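Local atomic coordinates of glycerophosphodiester phosphodiesterase (Parabacteroides distasonis, PDB entry 3NO3), a protein that belongs to the glycerophosphoryl diester phosphodiesterase family, whose fold is a TIM barrel, and holds a magnesium ion among acidic side chains. Residues Ser31-Tyr36 against Asp224-Thr229; His54-Asp57 against Ile63-Cys66; Gln122-Lys125 against Leu129-Arg132. All blocks are in the same frame, centred on the assembly; numbering follows the deposited sequence.

Three contacts of similar size show how one TIM barrel solves different local problems. Interaction 1 joins the end of the first barrel helix to the start of the last, in segments 188 residues apart at their closest ends, and its chemistry across the interface is side-chain packing. Interactions 2 and 3 are short-range and both centre on one direct backbone hydrogen bond: the former lies at the foot of a small hairpin in a partly buried loop, the latter turns the chain from helix 110-126 into strand 133-137 and is the more buried. Interactions 2 and 3 lie in series within the long loop closed by interaction 1, and none of the three touches another.

Interaction 1. Residues Ser31-Tyr36 against Asp224-Thr229; sequences SEIGAY and DLPEET
The carboxylate of Glu-227 carries a methyl group of Ile-33 on one face: CG2 stands almost straight above the plane, 3.8 Å from OE2 of Glu-227. The other oxygen, OE1, is hydrogen-bonded to the hydroxyl of Tyr-13. The last torsion of Glu-227 (chi3 -91°) turns that face to the methyl. The puckered ring of Pro-226 is met at CB and CG, where CD1 of Ile-33 arrives 3.8 Å from Pro-226 CG and as close to CB, the two side chains crossing at about a right angle. CD1 of Ile-33 also lies 3.8 Å from CG of Glu-227, so the one methyl rests against both a proline and the aliphatic part of a glutamate. CG1 of Ile-33 sits between the backbone N and the carbonyl carbon (chi1 71°), and from there CD1 meets both residues, while CG2 meets Glu-227.

In TIM-barrel terms this is where the circle closes. Ile-33 lies at the C-terminal end of the helix that packs outside the barrel after strand 6-9, while Pro-226 opens helix 226-236 behind strand 220-223, and those two strands are parallel neighbours. Each helix end has its own finish. Gly-34, with positive phi, completes a Schellman motif in which its N bonds to O of Ser-31 at 3.0 Å; Leu-225 holds the N-cap position of the later helix, although the first-turn bonds to its carbonyl are weak. The carbonyl of Ile-33 receives the side-chain amide of Gln-230, one turn further along helix 226-236. Tyr-13 touches both Ile-33 and Pro-226, and the side chain of Pro-226 also rests on Val-7 of strand 6-9.

Interaction 2. Residues His54-Asp57 against Ile63-Cys66; sequences HDND and IQSC
Ile-63 and Asn-56 meet through their backbones: the N-H of Ile-63 points straight at the carbonyl O of Asn-56, 3.0 Å away, with an N-H...O angle of 176°. The same oxygen takes a second bond from a water, 2.8 Å from Asn-56 O, and that water in turn accepts the N-H of Gln-64. Two successive N-H groups at the start of the short 3-10 segment 63-65 are thus served by one carbonyl, one directly and one through the water. Alongside this bond runs the side chain of Ile-63. Its CG1 is anti to the carbonyl carbon (chi1 -69°), which carries CD1 across to the carbonyl of the residue before Asn-56, 3.5 Å from O of Asp-55.

The setting is the foot of a small beta hairpin. Strands 57-58 and 61-62 pair antiparallel, and the Asn-56 to Ile-63 bond lies just beyond them, where the backbone is no longer extended and the chain coils into the 3-10 turn, itself closed by the bond from Cys-66 N to Ile-63 O. Its place after the second barrel strand, 37-44, is consistent with the small insertion known in this family.

Further out, the amides of Asn-56 and Gln-64 come near each other obliquely, OD1 of Asn-56 4.1 Å from NE2 of Gln-64, with planes 75° apart. The NE2 of Gln-64 bonds instead to O of Ser-106 and ND1 of His-43. Asn-56 and Ile-63 also pack on His-43, whose strand bears the magnesium ligands Glu-39 and Asp-41. At the other end of the loop, the carbonyl of His-54 is held by Lys-105 NZ, and the side chain of His-54 touches Asp-41.

Interaction 3. Residues Gln122-Lys125 against Leu129-Arg132; sequences QMVK and LAKR. With PEG (di(hydroxyethyl)ether), chain E.
Leu-129 N donates to the carbonyl O of Val-124 at 3.1 Å, with an N-H...O angle of 163°; the donor is tilted 25° from the carbonyl plane. The bond spans five residues rather than the four of a regular alpha-helical turn, so it closes the chain back onto the end of the helix as it leaves. The side chain of Val-124 lies over the backbone that has just turned. With CG1 anti to the backbone N (chi1 171°), this methyl reaches the face of the peptide linking Leu-129 to Ala-130, 3.6 Å from Ala-130 N, and it keeps looser company with the CB atoms of both residues.

A di(hydroxyethyl)ether molecule, probably from the crystallisation liquor, bridges the solvent side of the turn. Its O1 donates to O of Lys-125 at 2.9 Å, while its ether O2 receives two weak bonds, from the N-H groups of Ala-130 and Lys-131. The aliphatic part of Lys-131 lies along the C3-C4 end of the molecule.

Within the exit loop, CD2 of Leu-129 rests 3.5 Å above the guanidinium plane of Arg-132, off toward the rim. NH2 of that group bonds to the carbonyls of Ala-92 and Ile-98, and NE and NH1 are hydrogen-bonded as well. The turn therefore joins helix 110-126 to strand 133-137 as one helix-to-strand connection of the barrel: Val-124 packs inward on Phe-102, Thr-133 and Tyr-135 of strands 99-104 and 133-137, while Leu-129 fills in between Leu-100 and the neighbouring helix 85-94, at Leu-89 and Lys-93.

Interaction 1. Residues Ser31-Tyr36 against Asp224-Thr229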
ATOM      1  N   SER A  31      -0.139 -12.781  -5.266  1.00 21.74           N
ATOM      2  CA  SER A  31      -1.049 -13.301  -6.307  1.00 22.11           C
ATOM      3  C   SER A  31      -1.285 -14.792  -6.171  1.00 22.95           C
ATOM      4  O   SER A  31      -2.443 -15.220  -6.236  1.00 24.57           O
ATOM      5  CB  SER A  31      -0.517 -12.973  -7.708  1.00 22.03           C
ATOM      6  OG  SER A  31      -1.311 -13.594  -8.718  1.00 23.19           O
ATOM      7  N   GLU A  32      -0.219 -15.571  -5.972  1.00 22.84           N
ATOM      8  CA  GLU A  32      -0.311 -17.040  -5.858  1.00 24.33           C
ATOM      9  C   GLU A  32      -1.230 -17.493  -4.708  1.00 24.95           C
ATOM     10  O   GLU A  32      -2.017 -18.447  -4.867  1.00 24.28           O
ATOM     11  CB  GLU A  32       1.089 -17.679  -5.789  1.00 24.81           C
ATOM     12  CG  GLU A  32       1.101 -19.236  -5.973  1.00 28.65           C
ATOM     13  CD  GLU A  32       2.520 -19.867  -6.092  1.00 30.13           C
ATOM     14  OE1 GLU A  32       3.455 -19.241  -5.568  1.00 28.08           O
ATOM     15  OE2 GLU A  32       2.682 -21.013  -6.673  1.00 30.21           O
ATOM     16  N   ILE A  33      -1.166 -16.807  -3.568  1.00 24.22           N
ATOM     17  CA  ILE A  33      -2.094 -17.099  -2.448  1.00 25.05           C
ATOM     18  C   ILE A  33      -3.517 -16.522  -2.588  1.00 25.56           C
ATOM     19  O   ILE A  33      -4.342 -16.739  -1.718  1.00 25.80           O
ATOM     20  CB  ILE A  33      -1.478 -16.775  -1.055  1.00 24.81           C
ATOM     21  CG1 ILE A  33      -1.333 -15.290  -0.822  1.00 21.96           C
ATOM     22  CG2 ILE A  33      -0.105 -17.540  -0.869  1.00 24.13           C
ATOM     23  CD1 ILE A  33      -0.968 -14.936   0.598  1.00 23.87           C
ATOM     24  N   GLY A  34      -3.779 -15.727  -3.621  1.00 25.67           N
ATOM     25  CA  GLY A  34      -5.069 -15.092  -3.802  1.00 25.65           C
ATOM     26  C   GLY A  34      -5.399 -13.992  -2.815  1.00 24.98           C
ATOM     27  O   GLY A  34      -6.550 -13.813  -2.454  1.00 24.55           O
ATOM     28  N   ALA A  35      -4.398 -13.253  -2.352  1.00 23.96           N
ATOM     29  CA  ALA A  35      -4.667 -12.097  -1.490  1.00 23.57           C
ATOM     30  C   ALA A  35      -5.439 -11.065  -2.318  1.00 23.19           C
ATOM     31  O   ALA A  35      -5.253 -11.018  -3.545  1.00 21.73           O
ATOM     32  CB  ALA A  35      -3.351 -11.523  -0.938  1.00 22.34           C
ATOM     33  N   TYR A  36      -6.315 -10.293  -1.663  1.00 22.40           N
ATOM     34  CA  TYR A  36      -7.004  -9.183  -2.310  1.00 22.99           C
ATOM     35  C   TYR A  36      -6.024  -8.203  -2.957  1.00 21.83           C
ATOM     36  O   TYR A  36      -6.183  -7.808  -4.122  1.00 22.42           O
ATOM     37  CB  TYR A  36      -7.894  -8.404  -1.313  1.00 23.48           C
ATOM     38  CG  TYR A  36      -8.523  -7.163  -1.944  1.00 24.16           C
ATOM     39  CD1 TYR A  36      -9.630  -7.285  -2.776  1.00 28.30           C
ATOM     40  CD2 TYR A  36      -7.978  -5.888  -1.751  1.00 26.65           C
ATOM     41  CE1 TYR A  36     -10.195  -6.176  -3.386  1.00 30.19           C
ATOM     42  CE2 TYR A  36      -8.535  -4.772  -2.381  1.00 26.30           C
ATOM     43  CZ  TYR A  36      -9.635  -4.926  -3.171  1.00 30.82           C
ATOM     44  OH  TYR A  36     -10.186  -3.838  -3.801  1.00 33.49           O
ATOM     45  N   ASP A 224       1.920  -8.766   7.483  1.00 22.48           N
ATOM     46  CA  ASP A 224       3.088  -9.588   7.059  1.00 22.50           C
ATOM     47  C   ASP A 224       2.840 -11.095   7.114  1.00 23.50           C
ATOM     48  O   ASP A 224       3.737 -11.843   6.735  1.00 23.42           O
ATOM     49  CB  ASP A 224       4.336  -9.262   7.899  1.00 22.25           C
ATOM     50  CG  ASP A 224       4.841  -7.819   7.700  1.00 23.91           C
ATOM     51  OD1 ASP A 224       4.654  -7.236   6.600  1.00 20.81           O
ATOM     52  OD2 ASP A 224       5.457  -7.282   8.652  1.00 24.09           O
ATOM     53  N   LEU A 225       1.683 -11.537   7.618  1.00 24.17           N
ATOM     54  CA  LEU A 225       1.309 -12.970   7.671  1.00 25.58           C
ATOM     55  C   LEU A 225      -0.043 -13.170   6.973  1.00 25.67           C
ATOM     56  O   LEU A 225      -1.018 -13.541   7.618  1.00 25.81           O
ATOM     57  CB  LEU A 225       1.264 -13.452   9.139  1.00 27.21           C
ATOM     58  CG  LEU A 225       2.598 -13.409   9.924  1.00 28.79           C
ATOM     59  CD1 LEU A 225       2.399 -13.751  11.438  1.00 32.89           C
ATOM     60  CD2 LEU A 225       3.620 -14.364   9.348  1.00 29.33           C
ATOM     61  N   PRO A 226      -0.101 -12.908   5.639  1.00 24.49           N
ATOM     62  CA  PRO A 226      -1.402 -12.908   4.931  1.00 25.36           C
ATOM     63  C   PRO A 226      -2.156 -14.263   4.948  1.00 25.95           C
ATOM     64  O   PRO A 226      -3.389 -14.265   5.038  1.00 26.67           O
ATOM     65  CB  PRO A 226      -1.031 -12.500   3.498  1.00 23.61           C
ATOM     66  CG  PRO A 226       0.402 -12.789   3.366  1.00 22.83           C
ATOM     67  CD  PRO A 226       0.986 -12.532   4.725  1.00 23.33           C
ATOM     68  N   GLU A 227      -1.441 -15.369   4.859  1.00 26.93           N
ATOM     69  CA  GLU A 227      -2.071 -16.696   4.925  1.00 28.53           C
ATOM     70  C   GLU A 227      -2.745 -16.987   6.283  1.00 30.09           C
ATOM     71  O   GLU A 227      -3.812 -17.634   6.289  1.00 30.31           O
ATOM     72  CB  GLU A 227      -1.091 -17.822   4.566  1.00 29.42           C
ATOM     73  CG  GLU A 227      -0.579 -17.770   3.138  1.00 27.11           C
ATOM     74  CD  GLU A 227       0.041 -19.080   2.664  1.00 28.32           C
ATOM     75  OE1 GLU A 227       1.264 -19.269   2.813  1.00 26.45           O
ATOM     76  OE2 GLU A 227      -0.690 -19.899   2.083  1.00 27.57           O
ATOM     77  N   GLU A 228      -2.170 -16.503   7.397  1.00 30.07           N
ATOM     78  CA  GLU A 228      -2.858 -16.641   8.699  0.55 31.65           C
ATOM     79  C   GLU A 228      -4.186 -15.872   8.680  1.00 31.29           C
ATOM     80  O   GLU A 228      -5.209 -16.395   9.138  1.00 31.59           O
ATOM     81  CB  GLU A 228      -1.970 -16.210   9.879  0.55 32.45           C
ATOM     82  CG  GLU A 228      -2.661 -16.108  11.302  0.55 34.84           C
ATOM     83  CD  GLU A 228      -2.958 -17.429  11.996  0.55 40.30           C
ATOM     84  OE1 GLU A 228      -4.143 -17.850  12.035  0.55 43.68           O
ATOM     85  OE2 GLU A 228      -2.020 -18.020  12.558  0.55 42.15           O
ATOM     86  N   THR A 229      -4.200 -14.646   8.148  1.00 28.71           N
ATOM     87  CA  THR A 229      -5.458 -13.887   8.057  1.00 28.55           C
ATOM     88  C   THR A 229      -6.518 -14.579   7.190  1.00 29.81           C
ATOM     89  O   THR A 229      -7.720 -14.611   7.552  1.00 30.32           O
ATOM     90  CB  THR A 229      -5.240 -12.453   7.515  1.00 26.95           C
ATOM     91  OG1 THR A 229      -4.076 -11.902   8.129  1.00 27.91           O
ATOM     92  CG2 THR A 229      -6.442 -11.552   7.830  1.00 26.16           C
TER

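Interaction 2. Residues His54-Asp57 against Ile63-Cys66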
ATOM      1  N   HIS A  54      11.180   0.164   0.633  1.00 17.33           N
ATOM      2  CA  HIS A  54      10.560   0.749   1.820  1.00 17.23           C
ATOM      3  C   HIS A  54      11.386   1.887   2.433  1.00 17.36           C
ATOM      4  O   HIS A  54      10.890   3.009   2.581  1.00 17.39           O
ATOM      5  CB  HIS A  54      10.271  -0.269   2.923  1.00 17.94           C
ATOM      6  CG  HIS A  54       9.950   0.389   4.238  1.00 21.61           C
ATOM      7  ND1 HIS A  54       8.851   1.214   4.418  1.00 23.93           N
ATOM      8  CD2 HIS A  54      10.622   0.399   5.418  1.00 21.86           C
ATOM      9  CE1 HIS A  54       8.850   1.675   5.661  1.00 24.33           C
ATOM     10  NE2 HIS A  54       9.919   1.197   6.285  1.00 23.80           N
ATOM     11  N   ASP A  55      12.610   1.586   2.833  1.00 17.53           N
ATOM     12  CA  ASP A  55      13.389   2.563   3.608  1.00 18.24           C
ATOM     13  C   ASP A  55      13.866   3.721   2.717  1.00 17.40           C
ATOM     14  O   ASP A  55      13.986   3.578   1.471  1.00 15.94           O
ATOM     15  CB  ASP A  55      14.574   1.896   4.275  1.00 20.27           C
ATOM     16  CG  ASP A  55      14.170   1.023   5.497  1.00 23.49           C
ATOM     17  OD1 ASP A  55      13.679   1.587   6.503  1.00 32.64           O
ATOM     18  OD2 ASP A  55      14.411  -0.185   5.441  1.00 31.25           O
ATOM     19  N   ASN A  56      14.103   4.862   3.338  1.00 16.67           N
ATOM     20  CA  ASN A  56      14.588   6.021   2.592  1.00 16.82           C
ATOM     21  C   ASN A  56      16.035   5.852   2.122  1.00 15.79           C
ATOM     22  O   ASN A  56      16.415   6.502   1.180  1.00 13.93           O
ATOM     23  CB  ASN A  56      14.459   7.294   3.434  1.00 18.03           C
ATOM     24  CG  ASN A  56      13.006   7.701   3.678  1.00 19.07           C
ATOM     25  OD1 ASN A  56      12.168   7.653   2.787  1.00 22.62           O
ATOM     26  ND2 ASN A  56      12.712   8.116   4.902  1.00 23.01           N
ATOM     27  N   ASP A  57      16.804   4.949   2.749  1.00 15.90           N
ATOM     28  CA  ASP A  57      18.210   4.702   2.430  1.00 16.94           C
ATOM     29  C   ASP A  57      18.383   3.211   2.144  1.00 17.25           C
ATOM     30  O   ASP A  57      17.828   2.401   2.867  1.00 17.05           O
ATOM     31  CB  ASP A  57      19.085   5.075   3.617  1.00 17.84           C
ATOM     32  CG  ASP A  57      18.886   6.514   4.050  1.00 20.45           C
ATOM     33  OD1 ASP A  57      19.522   7.377   3.427  1.00 23.68           O
ATOM     34  OD2 ASP A  57      18.059   6.789   4.958  1.00 25.28           O
ATOM     35  N   ILE A  63      17.795   7.435  -1.344  1.00 15.01           N
ATOM     36  CA  ILE A  63      17.216   7.130  -2.676  1.00 14.66           C
ATOM     37  C   ILE A  63      16.780   8.402  -3.401  1.00 14.64           C
ATOM     38  O   ILE A  63      17.098   8.593  -4.550  1.00 13.57           O
ATOM     39  CB  ILE A  63      16.019   6.128  -2.570  1.00 13.73           C
ATOM     40  CG1 ILE A  63      16.539   4.728  -2.155  1.00 13.18           C
ATOM     41  CG2 ILE A  63      15.243   6.031  -3.903  1.00 13.87           C
ATOM     42  CD1 ILE A  63      15.418   3.773  -1.760  1.00 14.40           C
ATOM     43  N   GLN A  64      16.110   9.296  -2.679  1.00 15.52           N
ATOM     44  CA  GLN A  64      15.532  10.495  -3.267  1.00 15.39           C
ATOM     45  C   GLN A  64      16.514  11.591  -3.720  1.00 15.47           C
ATOM     46  O   GLN A  64      16.113  12.495  -4.468  1.00 16.00           O
ATOM     47  CB  GLN A  64      14.430  11.051  -2.355  1.00 15.34           C
ATOM     48  CG  GLN A  64      13.188  10.130  -2.217  1.00 15.90           C
ATOM     49  CD  GLN A  64      12.215  10.645  -1.180  1.00 16.08           C
ATOM     50  OE1 GLN A  64      12.233  11.847  -0.826  1.00 12.05           O
ATOM     51  NE2 GLN A  64      11.359   9.757  -0.688  1.00 12.83           N
ATOM     52  N   SER A  65      17.766  11.511  -3.257  1.00 15.17           N
ATOM     53  CA  SER A  65      18.819  12.421  -3.680  1.00 14.50           C
ATOM     54  C   SER A  65      19.833  11.754  -4.574  1.00 14.66           C
ATOM     55  O   SER A  65      20.744  12.445  -5.028  1.00 15.10           O
ATOM     56  CB  SER A  65      19.465  13.150  -2.479  1.00 15.83           C
ATOM     57  OG  SER A  65      20.079  12.269  -1.554  1.00 15.44           O
ATOM     58  N   CYS A  66      19.662  10.441  -4.879  1.00 14.76           N
ATOM     59  CA  CYS A  66      20.625   9.708  -5.691  1.00 15.09           C
ATOM     60  C   CYS A  66      20.041   9.575  -7.108  1.00 14.26           C
ATOM     61  O   CYS A  66      18.840   9.508  -7.267  1.00 14.09           O
ATOM     62  CB  CYS A  66      20.906   8.322  -5.117  1.00 15.12           C
ATOM     63  SG  CYS A  66      22.062   8.409  -3.765  1.00 18.22           S
TER
HETATM   64  O   HOH W   1      14.756   8.461   0.066  1.00 17.74           O

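Interaction 3. Residues Gln122-Lys125 against Leu129-Arg132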
ATOM      1  N   GLN A 122       1.056   9.072 -14.050  1.00 13.58           N
ATOM      2  CA  GLN A 122       1.459   8.918 -15.446  1.00 15.00           C
ATOM      3  C   GLN A 122       1.986   7.506 -15.776  1.00 14.25           C
ATOM      4  O   GLN A 122       1.622   6.929 -16.807  1.00 14.76           O
ATOM      5  CB  GLN A 122       2.478  10.005 -15.827  1.00 14.57           C
ATOM      6  CG  GLN A 122       1.805  11.402 -15.924  1.00 15.97           C
ATOM      7  CD  GLN A 122       2.753  12.527 -16.160  1.00 16.01           C
ATOM      8  OE1 GLN A 122       3.971  12.358 -16.134  1.00 15.13           O
ATOM      9  NE2 GLN A 122       2.199  13.713 -16.411  1.00 15.46           N
HETATM   10  N   MSE A 123       2.800   6.956 -14.901  1.00 14.24           N
HETATM   11  CA  MSE A 123       3.317   5.607 -15.077  1.00 14.50           C
HETATM   12  C   MSE A 123       2.205   4.559 -14.991  1.00 15.34           C
HETATM   13  O   MSE A 123       2.123   3.674 -15.864  1.00 15.44           O
HETATM   14  CB  MSE A 123       4.378   5.301 -14.056  1.00 14.78           C
HETATM   15  CG  MSE A 123       5.008   3.873 -14.175  1.00 15.85           C
HETATM   16 SE   MSE A 123       5.928   3.582 -15.834  0.75 12.69          SE
HETATM   17  CE  MSE A 123       7.483   4.661 -15.401  1.00 12.43           C
ATOM     18  N   VAL A 124       1.352   4.673 -13.968  1.00 14.23           N
ATOM     19  CA  VAL A 124       0.207   3.765 -13.779  1.00 14.34           C
ATOM     20  C   VAL A 124      -0.697   3.807 -15.000  1.00 15.53           C
ATOM     21  O   VAL A 124      -1.113   2.748 -15.506  1.00 15.04           O
ATOM     22  CB  VAL A 124      -0.537   4.051 -12.453  1.00 14.05           C
ATOM     23  CG1 VAL A 124      -1.861   3.248 -12.355  1.00 12.28           C
ATOM     24  CG2 VAL A 124       0.399   3.675 -11.264  1.00 13.39           C
ATOM     25  N   LYS A 125      -0.919   5.014 -15.516  1.00 14.85           N
ATOM     26  CA  LYS A 125      -1.727   5.185 -16.715  1.00 16.22           C
ATOM     27  C   LYS A 125      -1.112   4.510 -17.929  1.00 15.75           C
ATOM     28  O   LYS A 125      -1.803   3.749 -18.642  1.00 16.79           O
ATOM     29  CB  LYS A 125      -1.920   6.673 -17.034  1.00 15.90           C
ATOM     30  CG  LYS A 125      -2.830   6.963 -18.185  1.00 18.09           C
ATOM     31  CD  LYS A 125      -2.915   8.468 -18.487  1.00 20.24           C
ATOM     32  CE  LYS A 125      -3.628   8.729 -19.786  1.00 24.56           C
ATOM     33  NZ  LYS A 125      -3.621  10.164 -20.153  1.00 23.89           N
ATOM     34  N   LEU A 129      -2.963   0.263 -15.686  1.00 19.63           N
ATOM     35  CA  LEU A 129      -3.288  -0.309 -14.366  1.00 19.12           C
ATOM     36  C   LEU A 129      -4.089   0.650 -13.478  1.00 19.34           C
ATOM     37  O   LEU A 129      -4.264   0.387 -12.285  1.00 18.67           O
ATOM     38  CB  LEU A 129      -2.024  -0.797 -13.701  1.00 18.12           C
ATOM     39  CG  LEU A 129      -1.498  -2.117 -14.213  1.00 20.99           C
ATOM     40  CD1 LEU A 129      -0.049  -2.320 -13.763  1.00 21.64           C
ATOM     41  CD2 LEU A 129      -2.376  -3.291 -13.767  1.00 18.50           C
ATOM     42  N   ALA A 130      -4.664   1.717 -14.048  1.00 18.65           N
ATOM     43  CA  ALA A 130      -5.414   2.676 -13.224  1.00 19.49           C
ATOM     44  C   ALA A 130      -6.666   2.070 -12.560  1.00 19.78           C
ATOM     45  O   ALA A 130      -7.018   2.449 -11.450  1.00 19.93           O
ATOM     46  CB  ALA A 130      -5.794   3.938 -14.049  1.00 18.62           C
ATOM     47  N   LYS A 131      -7.330   1.129 -13.236  1.00 22.48           N
ATOM     48  CA  LYS A 131      -8.474   0.410 -12.670  1.00 24.05           C
ATOM     49  C   LYS A 131      -8.141  -0.463 -11.478  1.00 23.82           C
ATOM     50  O   LYS A 131      -9.039  -0.735 -10.694  1.00 25.01           O
ATOM     51  CB  LYS A 131      -9.192  -0.474 -13.690  1.00 26.02           C
ATOM     52  CG  LYS A 131      -9.821   0.248 -14.858  1.00 32.72           C
ATOM     53  CD  LYS A 131     -10.346  -0.800 -15.904  1.00 40.63           C
ATOM     54  CE  LYS A 131     -11.185  -0.162 -16.994  1.00 44.59           C
ATOM     55  NZ  LYS A 131     -10.432   0.952 -17.654  1.00 48.42           N
ATOM     56  N   ARG A 132      -6.897  -0.910 -11.348  1.00 22.65           N
ATOM     57  CA  ARG A 132      -6.514  -1.857 -10.281  1.00 22.95           C
ATOM     58  C   ARG A 132      -5.546  -1.279  -9.251  1.00 21.21           C
ATOM     59  O   ARG A 132      -5.115  -2.016  -8.374  1.00 21.63           O
ATOM     60  CB  ARG A 132      -5.870  -3.118 -10.900  1.00 23.99           C
ATOM     61  CG  ARG A 132      -6.642  -3.827 -11.901  1.00 29.15           C
ATOM     62  CD  ARG A 132      -5.845  -4.951 -12.649  1.00 30.94           C
ATOM     63  NE  ARG A 132      -4.899  -5.579 -11.775  1.00 31.25           N
ATOM     64  CZ  ARG A 132      -3.840  -6.289 -12.154  1.00 28.43           C
ATOM     65  NH1 ARG A 132      -3.578  -6.619 -13.438  1.00 28.06           N
ATOM     66  NH2 ARG A 132      -3.065  -6.723 -11.187  1.00 25.78           N
TER
HETATM   67  C1  PEG E 304      -4.933   3.078 -17.406  1.00 41.22           C
HETATM   68  O1  PEG E 304      -4.709   3.865 -18.602  1.00 43.91           O
HETATM   69  C2  PEG E 304      -5.918   1.951 -17.648  1.00 40.84           C
HETATM   70  O2  PEG E 304      -6.036   1.188 -16.475  1.00 42.02           O
HETATM   71  C3  PEG E 304      -6.694  -0.085 -16.617  1.00 43.58           C
HETATM   72  C4  PEG E 304      -6.429  -0.979 -15.404  1.00 39.79           C